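Local coordinates for protein putative oxidoreductase (Magnetospirillum magnetotacticum, PDB 3C1A) that is a putative oxidoreductase of the GFO/IDH/MocA type that probably binds a nicotinamide dinucleotide through its Rossmann fold, at residues M122-F131 and A290-L301; V177-P188 and L303-L311. All coordinates share one frame; numbering follows the deposited sequence.

Interaction 1: M122-F131 and A290-L301; sequences MVWVEHTQLF and AVRQPEPGPSPL
On one side of the W124 indole, G297 CA and P298 CD lie obliquely toward the rim; M122 CE, from a selenomethionine, lies toward the rim on the opposite side. At the edge, W124 NE1 donates in the ring plane to E295 O (3.0 Å), a nearly straight bond (160°). Glycine suits position 297, where phi is positive and a CB would collide with W124 CZ2. With an alanine in place of W124, the E295 carbonyl would probably be left without its donor and a gap would open between M122 and P298. The H127 ring carries V125 CG1 over one face and gives its ND1 hydrogen to S299 OG (2.9 Å), slightly out of the ring plane. F131 CE1 meets P298 CG at 3.4 Å, the side chains crossing at about a right angle, and V125 O lies in plane at the F131 edge.

The selenium of M122, on a chain bent at chi3, packs on A290 CB and P294 CB (each 3.8 Å); A290 CB also meets W124 CZ2.

S299 is the polar centre. Its OG, swung anti to the backbone N (chi1 -169°), accepts from H127 and donates to V125 O (2.6 Å); that carbonyl also takes H127 N, and the two donors approach from the same face of its plane. S299 CB packs against F131 CE2 while the small hydroxyl serves both roles. The backbones add V125 N to S299 O (2.9 Å) and a weak bond from L301 N to V123 O, around a single bridge of W124 with P300. Nearby, V123 CB packs on L301 CD2 (3.8 Å).

Strand 123-126 is outermost in the parallel Rossmann sheet, bonded on one side to strand 95-99; the loop between helices 279-290 and 301-314 lines its other side, with L286 and F287 against W124 and M122.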
loop_
_atom_site.group_PDB
_atom_site.type_symbol
_atom_site.label_atom_id
_atom_site.label_comp_id
_atom_site.label_asym_id
_atom_site.label_seq_id
_atom_site.Cartn_x
_atom_site.Cartn_y
_atom_site.Cartn_z
HETATM N N MSE A 122 0.752 -0.910 -18.117
HETATM C CA MSE A 122 0.002 -0.621 -16.908
HETATM C C MSE A 122 0.836 -1.036 -15.658
HETATM O O MSE A 122 1.302 -2.163 -15.584
HETATM C CB MSE A 122 -1.337 -1.352 -16.959
HETATM C CG MSE A 122 -2.227 -0.915 -15.900
HETATM SE SE MSE A 122 -3.771 -2.093 -15.949
HETATM C CE MSE A 122 -3.213 -3.612 -14.957
ATOM N N VAL A 123 1.073 -0.089 -14.726
ATOM C CA VAL A 123 1.777 -0.355 -13.469
ATOM C C VAL A 123 0.938 0.168 -12.316
ATOM O O VAL A 123 0.613 1.354 -12.266
ATOM C CB VAL A 123 3.228 0.280 -13.452
ATOM C CG1 VAL A 123 3.977 0.036 -12.077
ATOM C CG2 VAL A 123 3.999 -0.271 -14.636
ATOM N N TRP A 124 0.526 -0.739 -11.431
ATOM C CA TRP A 124 -0.199 -0.377 -10.237
ATOM C C TRP A 124 0.726 -0.600 -9.070
ATOM O O TRP A 124 1.553 -1.513 -9.100
ATOM C CB TRP A 124 -1.433 -1.265 -10.064
ATOM C CG TRP A 124 -2.578 -1.017 -11.008
ATOM C CD1 TRP A 124 -2.552 -0.331 -12.175
ATOM C CD2 TRP A 124 -3.924 -1.488 -10.857
ATOM N NE1 TRP A 124 -3.801 -0.341 -12.781
ATOM C CE2 TRP A 124 -4.665 -1.024 -11.977
ATOM C CE3 TRP A 124 -4.580 -2.225 -9.887
ATOM C CZ2 TRP A 124 -6.023 -1.296 -12.142
ATOM C CZ3 TRP A 124 -5.935 -2.499 -10.069
ATOM C CH2 TRP A 124 -6.625 -2.032 -11.177
ATOM N N VAL A 125 0.599 0.239 -8.035
ATOM C CA VAL A 125 1.293 -0.015 -6.793
ATOM C C VAL A 125 0.288 -0.546 -5.736
ATOM O O VAL A 125 -0.814 -0.025 -5.582
ATOM C CB VAL A 125 2.017 1.198 -6.286
ATOM C CG1 VAL A 125 2.680 0.897 -4.938
ATOM C CG2 VAL A 125 3.041 1.671 -7.353
ATOM N N GLU A 126 0.686 -1.597 -5.031
ATOM C CA GLU A 126 -0.176 -2.259 -4.044
ATOM C C GLU A 126 -0.187 -1.533 -2.695
ATOM O O GLU A 126 0.515 -1.917 -1.754
ATOM C CB GLU A 126 0.212 -3.738 -3.847
ATOM C CG GLU A 126 -0.981 -4.656 -3.473
ATOM C CD GLU A 126 -1.247 -4.758 -1.961
ATOM O OE1 GLU A 126 -0.332 -5.195 -1.219
ATOM O OE2 GLU A 126 -2.389 -4.440 -1.526
ATOM N N HIS A 127 -0.975 -0.478 -2.630
ATOM C CA HIS A 127 -1.194 0.310 -1.408
ATOM C C HIS A 127 -2.515 -0.212 -0.900
ATOM O O HIS A 127 -3.583 0.155 -1.376
ATOM C CB HIS A 127 -1.321 1.793 -1.688
ATOM C CG HIS A 127 -0.059 2.467 -2.136
ATOM N ND1 HIS A 127 0.030 3.118 -3.342
ATOM C CD2 HIS A 127 1.142 2.642 -1.524
ATOM C CE1 HIS A 127 1.235 3.643 -3.470
ATOM N NE2 HIS A 127 1.940 3.339 -2.395
ATOM N N THR A 128 -2.438 -1.102 0.044
ATOM C CA THR A 128 -3.591 -1.938 0.366
ATOM C C THR A 128 -4.837 -1.125 0.766
ATOM O O THR A 128 -5.963 -1.531 0.489
ATOM C CB THR A 128 -3.209 -2.887 1.471
ATOM O OG1 THR A 128 -1.965 -3.508 1.113
ATOM C CG2 THR A 128 -4.280 -3.952 1.668
ATOM N N GLN A 129 -4.641 0.005 1.439
ATOM C CA GLN A 129 -5.798 0.763 1.932
ATOM C C GLN A 129 -6.632 1.283 0.784
ATOM O O GLN A 129 -7.828 1.456 0.912
ATOM C CB GLN A 129 -5.387 1.962 2.793
ATOM C CG GLN A 129 -6.617 2.545 3.556
ATOM C CD GLN A 129 -7.001 1.664 4.688
ATOM O OE1 GLN A 129 -7.930 0.850 4.578
ATOM N NE2 GLN A 129 -6.253 1.755 5.783
ATOM N N LEU A 130 -5.988 1.572 -0.328
ATOM C CA LEU A 130 -6.695 2.134 -1.447
ATOM C C LEU A 130 -7.583 1.110 -2.163
ATOM O O LEU A 130 -8.300 1.477 -3.070
ATOM C CB LEU A 130 -5.713 2.764 -2.416
ATOM C CG LEU A 130 -4.812 3.832 -1.820
ATOM C CD1 LEU A 130 -3.999 4.426 -2.932
ATOM C CD2 LEU A 130 -5.625 4.914 -1.141
ATOM N N PHE A 131 -7.505 -0.168 -1.752
ATOM C CA PHE A 131 -8.345 -1.247 -2.244
ATOM C C PHE A 131 -9.252 -1.781 -1.135
ATOM O O PHE A 131 -9.829 -2.850 -1.264
ATOM C CB PHE A 131 -7.448 -2.401 -2.756
ATOM C CG PHE A 131 -6.597 -2.030 -3.927
ATOM C CD1 PHE A 131 -7.125 -2.021 -5.216
ATOM C CD2 PHE A 131 -5.273 -1.661 -3.751
ATOM C CE1 PHE A 131 -6.335 -1.696 -6.310
ATOM C CE2 PHE A 131 -4.479 -1.343 -4.862
ATOM C CZ PHE A 131 -5.023 -1.343 -6.128
ATOM N N ALA A 290 -7.982 -5.609 -15.011
ATOM C CA ALA A 290 -7.589 -4.503 -15.836
ATOM C C ALA A 290 -6.490 -4.871 -16.843
ATOM O O ALA A 290 -6.166 -4.083 -17.734
ATOM C CB ALA A 290 -7.208 -3.357 -14.961
ATOM N N VAL A 291 -5.928 -6.081 -16.756
ATOM C CA VAL A 291 -4.710 -6.392 -17.502
ATOM C C VAL A 291 -4.998 -6.262 -19.017
ATOM O O VAL A 291 -4.228 -5.646 -19.739
ATOM C CB VAL A 291 -4.127 -7.812 -17.109
ATOM C CG1 VAL A 291 -3.155 -8.333 -18.176
ATOM C CG2 VAL A 291 -3.425 -7.755 -15.727
ATOM N N ARG A 292 -6.098 -6.851 -19.451
ATOM C CA ARG A 292 -6.471 -6.896 -20.859
ATOM C C ARG A 292 -7.266 -5.673 -21.308
ATOM O O ARG A 292 -7.558 -5.531 -22.492
ATOM C CB ARG A 292 -7.287 -8.149 -21.147
ATOM C CG ARG A 292 -6.572 -9.429 -20.798
ATOM C CD ARG A 292 -7.433 -10.613 -21.025
ATOM N NE ARG A 292 -6.669 -11.826 -20.780
ATOM C CZ ARG A 292 -7.171 -13.025 -20.572
ATOM N NH1 ARG A 292 -8.478 -13.239 -20.585
ATOM N NH2 ARG A 292 -6.348 -14.035 -20.366
ATOM N N GLN A 293 -7.617 -4.802 -20.374
ATOM C CA GLN A 293 -8.288 -3.543 -20.676
ATOM C C GLN A 293 -7.761 -2.506 -19.708
ATOM O O GLN A 293 -8.423 -2.168 -18.718
ATOM C CB GLN A 293 -9.795 -3.694 -20.553
ATOM C CG GLN A 293 -10.528 -2.444 -21.013
ATOM C CD GLN A 293 -12.033 -2.641 -21.124
ATOM O OE1 GLN A 293 -12.802 -2.040 -20.370
ATOM N NE2 GLN A 293 -12.459 -3.479 -22.065
ATOM N N PRO A 294 -6.538 -2.024 -19.963
ATOM C CA PRO A 294 -5.857 -1.268 -18.942
ATOM C C PRO A 294 -6.532 0.031 -18.547
ATOM O O PRO A 294 -7.228 0.633 -19.356
ATOM C CB PRO A 294 -4.483 -0.984 -19.559
ATOM C CG PRO A 294 -4.333 -1.957 -20.691
ATOM C CD PRO A 294 -5.715 -2.161 -21.183
ATOM N N GLU A 295 -6.307 0.418 -17.289
ATOM C CA GLU A 295 -6.733 1.689 -16.725
ATOM C C GLU A 295 -5.808 2.081 -15.565
ATOM O O GLU A 295 -5.016 1.261 -15.070
ATOM C CB GLU A 295 -8.157 1.599 -16.212
ATOM C CG GLU A 295 -8.347 0.590 -15.145
ATOM C CD GLU A 295 -9.769 0.550 -14.671
ATOM O OE1 GLU A 295 -10.149 1.453 -13.891
ATOM O OE2 GLU A 295 -10.506 -0.369 -15.077
ATOM N N PRO A 296 -5.864 3.347 -15.155
ATOM C CA PRO A 296 -4.946 3.743 -14.096
ATOM C C PRO A 296 -5.291 3.090 -12.763
ATOM O O PRO A 296 -4.376 2.732 -12.033
ATOM C CB PRO A 296 -5.073 5.278 -14.052
ATOM C CG PRO A 296 -5.783 5.652 -15.313
ATOM C CD PRO A 296 -6.676 4.479 -15.628
ATOM N N GLY A 297 -6.587 2.889 -12.488
ATOM C CA GLY A 297 -7.059 2.262 -11.249
ATOM C C GLY A 297 -6.850 3.115 -10.006
ATOM O O GLY A 297 -6.339 4.246 -10.113
ATOM N N PRO A 298 -7.193 2.569 -8.825
ATOM C CA PRO A 298 -7.201 3.385 -7.589
ATOM C C PRO A 298 -5.832 3.697 -6.981
ATOM O O PRO A 298 -5.712 4.614 -6.138
ATOM C CB PRO A 298 -8.024 2.556 -6.609
ATOM C CG PRO A 298 -7.958 1.164 -7.092
ATOM C CD PRO A 298 -7.611 1.182 -8.580
ATOM N N SER A 299 -4.816 2.949 -7.404
ATOM C CA SER A 299 -3.475 3.112 -6.877
ATOM C C SER A 299 -2.436 3.070 -7.996
ATOM O O SER A 299 -1.645 2.119 -8.083
ATOM C CB SER A 299 -3.228 2.007 -5.851
ATOM O OG SER A 299 -2.040 2.233 -5.117
ATOM N N PRO A 300 -2.410 4.112 -8.847
ATOM C CA PRO A 300 -1.502 4.139 -9.964
ATOM C C PRO A 300 -0.048 4.354 -9.609
ATOM O O PRO A 300 0.305 4.823 -8.523
ATOM C CB PRO A 300 -1.988 5.350 -10.778
ATOM C CG PRO A 300 -2.574 6.239 -9.788
ATOM C CD PRO A 300 -3.272 5.314 -8.835
ATOM N N LEU A 301 0.786 4.041 -10.575
ATOM C CA LEU A 301 2.197 4.292 -10.487
ATOM C C LEU A 301 2.537 5.737 -10.060
ATOM O O LEU A 301 3.485 5.957 -9.275
ATOM C CB LEU A 301 2.814 4.018 -11.859
ATOM C CG LEU A 301 4.313 4.243 -11.981
ATOM C CD1 LEU A 301 5.085 3.524 -10.894
ATOM C CD2 LEU A 301 4.695 3.769 -13.359
HETATM O O HOH W 1 -1.196 3.239 -13.250
#

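Interaction 2: V177-P188 and L303-L311; sequences VSMVLDLMGRDP and LGLRVVRVL
R306 and D187 form the one salt bridge between the segments. The guanidinium approaches side-on and gives two hydrogens to the same oxygen: NE to D187 OD1 at 2.8 Å, and NH2 to D187 OD1 at 3.1 Å. OD1 lies in the guanidinium plane, but the carboxylate is turned 45° from it. The bend in R306 at chi3 (53°) curls the long chain back across L181, whose CD1 lies over one guanidinium face. Arginine suits this place, since its CB packs on L181 CD1 and its flat head lies past L181, while the charged edge reaches the partly exposed aspartate. D187 OD2 also has R309 NH1 nearby, too far for a salt bridge but probably favourable.

The apolar contacts centre on L181, a knob set among L303, R306, V307 and V310; its CB lies 3.9 Å from L303 CD1. V177 uses its two methyls separately, CG1 against V310 CG1 and CG2 against L311 CD2, both at 4.0 Å. Small S178 lets V307 CG2 come within 3.8 Å of its CA, its hydroxyl being bonded back to A174 and H175 carbonyls.

The axes of helices 177-184 and 303-311 pass 9.6 Å apart. V177 also packs on I222 of strand 218-225, P188 on F215 of strand 204-215, and L305 faces helix 106-119.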
loop_
_atom_site.group_PDB
_atom_site.type_symbol
_atom_site.label_atom_id
_atom_site.label_comp_id
_atom_site.label_asym_id
_atom_site.label_seq_id
_atom_site.Cartn_x
_atom_site.Cartn_y
_atom_site.Cartn_z
ATOM N N VAL A 177 0.911 7.325 3.955
ATOM C CA VAL A 177 1.083 8.445 3.055
ATOM C C VAL A 177 0.180 8.323 1.799
ATOM O O VAL A 177 -0.475 9.313 1.386
ATOM C CB VAL A 177 2.570 8.683 2.698
ATOM C CG1 VAL A 177 2.661 9.721 1.638
ATOM C CG2 VAL A 177 3.329 9.034 3.954
ATOM N N SER A 178 0.048 7.094 1.268
ATOM C CA SER A 178 -0.838 6.816 0.129
ATOM C C SER A 178 -2.280 7.228 0.423
ATOM O O SER A 178 -2.974 7.777 -0.443
ATOM C CB SER A 178 -0.788 5.326 -0.275
ATOM O OG SER A 178 -1.162 4.460 0.773
HETATM N N MSE A 179 -2.714 6.959 1.646
HETATM C CA MSE A 179 -4.073 7.259 2.078
HETATM C C MSE A 179 -4.287 8.784 2.140
HETATM O O MSE A 179 -5.262 9.308 1.579
HETATM C CB MSE A 179 -4.332 6.574 3.417
HETATM C CG MSE A 179 -5.687 6.818 4.007
HETATM SE SE MSE A 179 -5.772 8.434 5.095
HETATM C CE MSE A 179 -4.750 7.838 6.567
ATOM N N VAL A 180 -3.343 9.500 2.745
ATOM C CA VAL A 180 -3.434 10.957 2.853
ATOM C C VAL A 180 -3.429 11.663 1.481
ATOM O O VAL A 180 -4.322 12.456 1.192
ATOM C CB VAL A 180 -2.375 11.509 3.803
ATOM C CG1 VAL A 180 -2.465 13.010 3.883
ATOM C CG2 VAL A 180 -2.579 10.941 5.242
ATOM N N LEU A 181 -2.472 11.329 0.624
ATOM C CA LEU A 181 -2.451 11.835 -0.758
ATOM C C LEU A 181 -3.696 11.469 -1.570
ATOM O O LEU A 181 -4.203 12.305 -2.341
ATOM C CB LEU A 181 -1.197 11.402 -1.498
ATOM C CG LEU A 181 0.201 11.724 -0.941
ATOM C CD1 LEU A 181 1.338 11.252 -1.896
ATOM C CD2 LEU A 181 0.390 13.191 -0.625
ATOM N N ASP A 182 -4.207 10.263 -1.398
ATOM C CA ASP A 182 -5.454 9.849 -2.059
ATOM C C ASP A 182 -6.668 10.675 -1.596
ATOM O O ASP A 182 -7.453 11.168 -2.421
ATOM C CB ASP A 182 -5.738 8.375 -1.866
ATOM C CG ASP A 182 -6.955 7.934 -2.641
ATOM O OD1 ASP A 182 -6.967 8.100 -3.887
ATOM O OD2 ASP A 182 -7.893 7.425 -1.997
ATOM N N LEU A 183 -6.779 10.877 -0.290
ATOM C CA LEU A 183 -7.783 11.782 0.304
ATOM C C LEU A 183 -7.688 13.212 -0.171
ATOM O O LEU A 183 -8.709 13.808 -0.509
ATOM C CB LEU A 183 -7.660 11.777 1.833
ATOM C CG LEU A 183 -8.620 12.628 2.693
ATOM C CD1 LEU A 183 -10.056 12.200 2.426
ATOM C CD2 LEU A 183 -8.317 12.579 4.220
HETATM N N MSE A 184 -6.494 13.795 -0.146
HETATM C CA MSE A 184 -6.337 15.246 -0.346
HETATM C C MSE A 184 -6.303 15.644 -1.814
HETATM O O MSE A 184 -6.563 16.777 -2.118
HETATM C CB MSE A 184 -5.095 15.796 0.342
HETATM C CG MSE A 184 -5.064 15.659 1.850
HETATM SE SE MSE A 184 -6.616 16.373 2.787
HETATM C CE MSE A 184 -6.005 18.230 2.944
ATOM N N GLY A 185 -5.952 14.731 -2.713
ATOM C CA GLY A 185 -5.967 15.008 -4.152
ATOM C C GLY A 185 -4.830 15.867 -4.657
ATOM O O GLY A 185 -4.877 16.363 -5.776
ATOM N N ARG A 186 -3.807 16.035 -3.840
ATOM C CA ARG A 186 -2.710 16.925 -4.158
ATOM C C ARG A 186 -1.543 16.579 -3.286
ATOM O O ARG A 186 -1.669 15.791 -2.349
ATOM C CB ARG A 186 -3.104 18.387 -3.905
ATOM C CG ARG A 186 -3.737 18.618 -2.552
ATOM C CD ARG A 186 -3.766 20.090 -2.123
ATOM N NE ARG A 186 -2.423 20.512 -1.766
ATOM C CZ ARG A 186 -2.091 21.598 -1.086
ATOM N NH1 ARG A 186 -3.002 22.469 -0.641
ATOM N NH2 ARG A 186 -0.809 21.807 -0.847
ATOM N N ASP A 187 -0.415 17.214 -3.547
ATOM C CA ASP A 187 0.770 17.004 -2.751
ATOM C C ASP A 187 0.881 18.029 -1.610
ATOM O O ASP A 187 0.393 19.137 -1.704
ATOM C CB ASP A 187 2.013 17.102 -3.636
ATOM C CG ASP A 187 2.230 15.860 -4.490
ATOM O OD1 ASP A 187 1.674 14.780 -4.182
ATOM O OD2 ASP A 187 2.973 15.977 -5.485
ATOM N N PRO A 188 1.571 17.670 -0.535
ATOM C CA PRO A 188 1.710 18.632 0.558
ATOM C C PRO A 188 2.595 19.847 0.245
ATOM O O PRO A 188 3.539 19.750 -0.539
ATOM C CB PRO A 188 2.289 17.786 1.706
ATOM C CG PRO A 188 2.931 16.598 1.025
ATOM C CD PRO A 188 2.148 16.351 -0.221
ATOM N N LEU A 303 0.897 7.789 -8.210
ATOM C CA LEU A 303 0.715 7.909 -6.781
ATOM C C LEU A 303 1.862 7.274 -6.011
ATOM O O LEU A 303 2.303 7.850 -5.036
ATOM C CB LEU A 303 -0.613 7.301 -6.341
ATOM C CG LEU A 303 -1.019 7.468 -4.870
ATOM C CD1 LEU A 303 -1.131 8.914 -4.465
ATOM C CD2 LEU A 303 -2.354 6.742 -4.577
ATOM N N GLY A 304 2.350 6.111 -6.454
ATOM C CA GLY A 304 3.514 5.466 -5.825
ATOM C C GLY A 304 4.727 6.375 -5.878
ATOM O O GLY A 304 5.489 6.492 -4.899
ATOM N N LEU A 305 4.895 7.042 -7.010
ATOM C CA LEU A 305 6.008 7.986 -7.142
ATOM C C LEU A 305 5.874 9.164 -6.144
ATOM O O LEU A 305 6.859 9.570 -5.482
ATOM C CB LEU A 305 6.131 8.457 -8.589
ATOM C CG LEU A 305 7.023 9.672 -8.896
ATOM C CD1 LEU A 305 8.461 9.508 -8.415
ATOM C CD2 LEU A 305 7.006 9.878 -10.372
ATOM N N ARG A 306 4.677 9.706 -6.039
ATOM C CA ARG A 306 4.432 10.861 -5.168
ATOM C C ARG A 306 4.634 10.470 -3.694
ATOM O O ARG A 306 5.125 11.278 -2.915
ATOM C CB ARG A 306 3.028 11.411 -5.388
ATOM C CG ARG A 306 2.809 11.994 -6.772
ATOM C CD ARG A 306 1.317 12.141 -7.080
ATOM N NE ARG A 306 0.640 12.884 -6.033
ATOM C CZ ARG A 306 -0.639 12.768 -5.699
ATOM N NH1 ARG A 306 -1.447 11.988 -6.395
ATOM N NH2 ARG A 306 -1.131 13.493 -4.702
ATOM N N VAL A 307 4.228 9.245 -3.330
ATOM C CA VAL A 307 4.462 8.681 -1.966
ATOM C C VAL A 307 5.961 8.596 -1.685
ATOM O O VAL A 307 6.388 8.925 -0.572
ATOM C CB VAL A 307 3.909 7.280 -1.816
ATOM C CG1 VAL A 307 4.393 6.631 -0.527
ATOM C CG2 VAL A 307 2.308 7.278 -1.948
ATOM N N VAL A 308 6.727 8.091 -2.662
ATOM C CA VAL A 308 8.197 8.018 -2.538
ATOM C C VAL A 308 8.820 9.396 -2.344
ATOM O O VAL A 308 9.801 9.573 -1.571
ATOM C CB VAL A 308 8.868 7.291 -3.740
ATOM C CG1 VAL A 308 10.415 7.499 -3.758
ATOM C CG2 VAL A 308 8.608 5.795 -3.713
ATOM N N ARG A 309 8.252 10.389 -3.009
ATOM C CA ARG A 309 8.771 11.765 -2.874
ATOM C C ARG A 309 8.594 12.280 -1.451
ATOM O O ARG A 309 9.504 12.820 -0.854
ATOM C CB ARG A 309 8.109 12.715 -3.876
ATOM C CG ARG A 309 8.670 14.136 -3.752
ATOM C CD ARG A 309 8.145 15.094 -4.791
ATOM N NE ARG A 309 8.510 14.686 -6.136
ATOM C CZ ARG A 309 7.660 14.186 -7.025
ATOM N NH1 ARG A 309 6.378 14.022 -6.726
ATOM N NH2 ARG A 309 8.093 13.850 -8.229
ATOM N N VAL A 310 7.427 12.058 -0.882
ATOM C CA VAL A 310 7.131 12.529 0.453
ATOM C C VAL A 310 7.986 11.761 1.476
ATOM O O VAL A 310 8.464 12.331 2.447
ATOM C CB VAL A 310 5.630 12.300 0.809
ATOM C CG1 VAL A 310 5.374 12.586 2.284
ATOM C CG2 VAL A 310 4.706 13.115 -0.070
ATOM N N LEU A 311 8.136 10.447 1.289
ATOM C CA LEU A 311 8.875 9.664 2.267
ATOM C C LEU A 311 10.324 10.122 2.327
ATOM O O LEU A 311 10.890 10.251 3.423
ATOM C CB LEU A 311 8.783 8.191 1.952
ATOM C CG LEU A 311 7.393 7.622 2.202
ATOM C CD1 LEU A 311 7.381 6.217 1.735
ATOM C CD2 LEU A 311 7.081 7.758 3.698
HETATM O O HOH W 2 -4.091 12.480 -4.877
#

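Interactions 1 and 2 meet directly: H127 packs on S178 and G304, and L130 on L303 and D182. Their segments alternate along the chain, and the loop 290-301 of interaction 1 runs straight into helix 301-314, which from L303 onward takes part in interaction 2. The first joins that loop to the edge of the Rossmann sheet by backbone bonds and buried donors such as the W124 indole and the S299 hydroxyl, with its exposed residues on the loop around P294-P296. The second sets the same helix against helix 168-184 of the C-terminal domain, with branched aliphatic side chains inside and a salt bridge toward the surface.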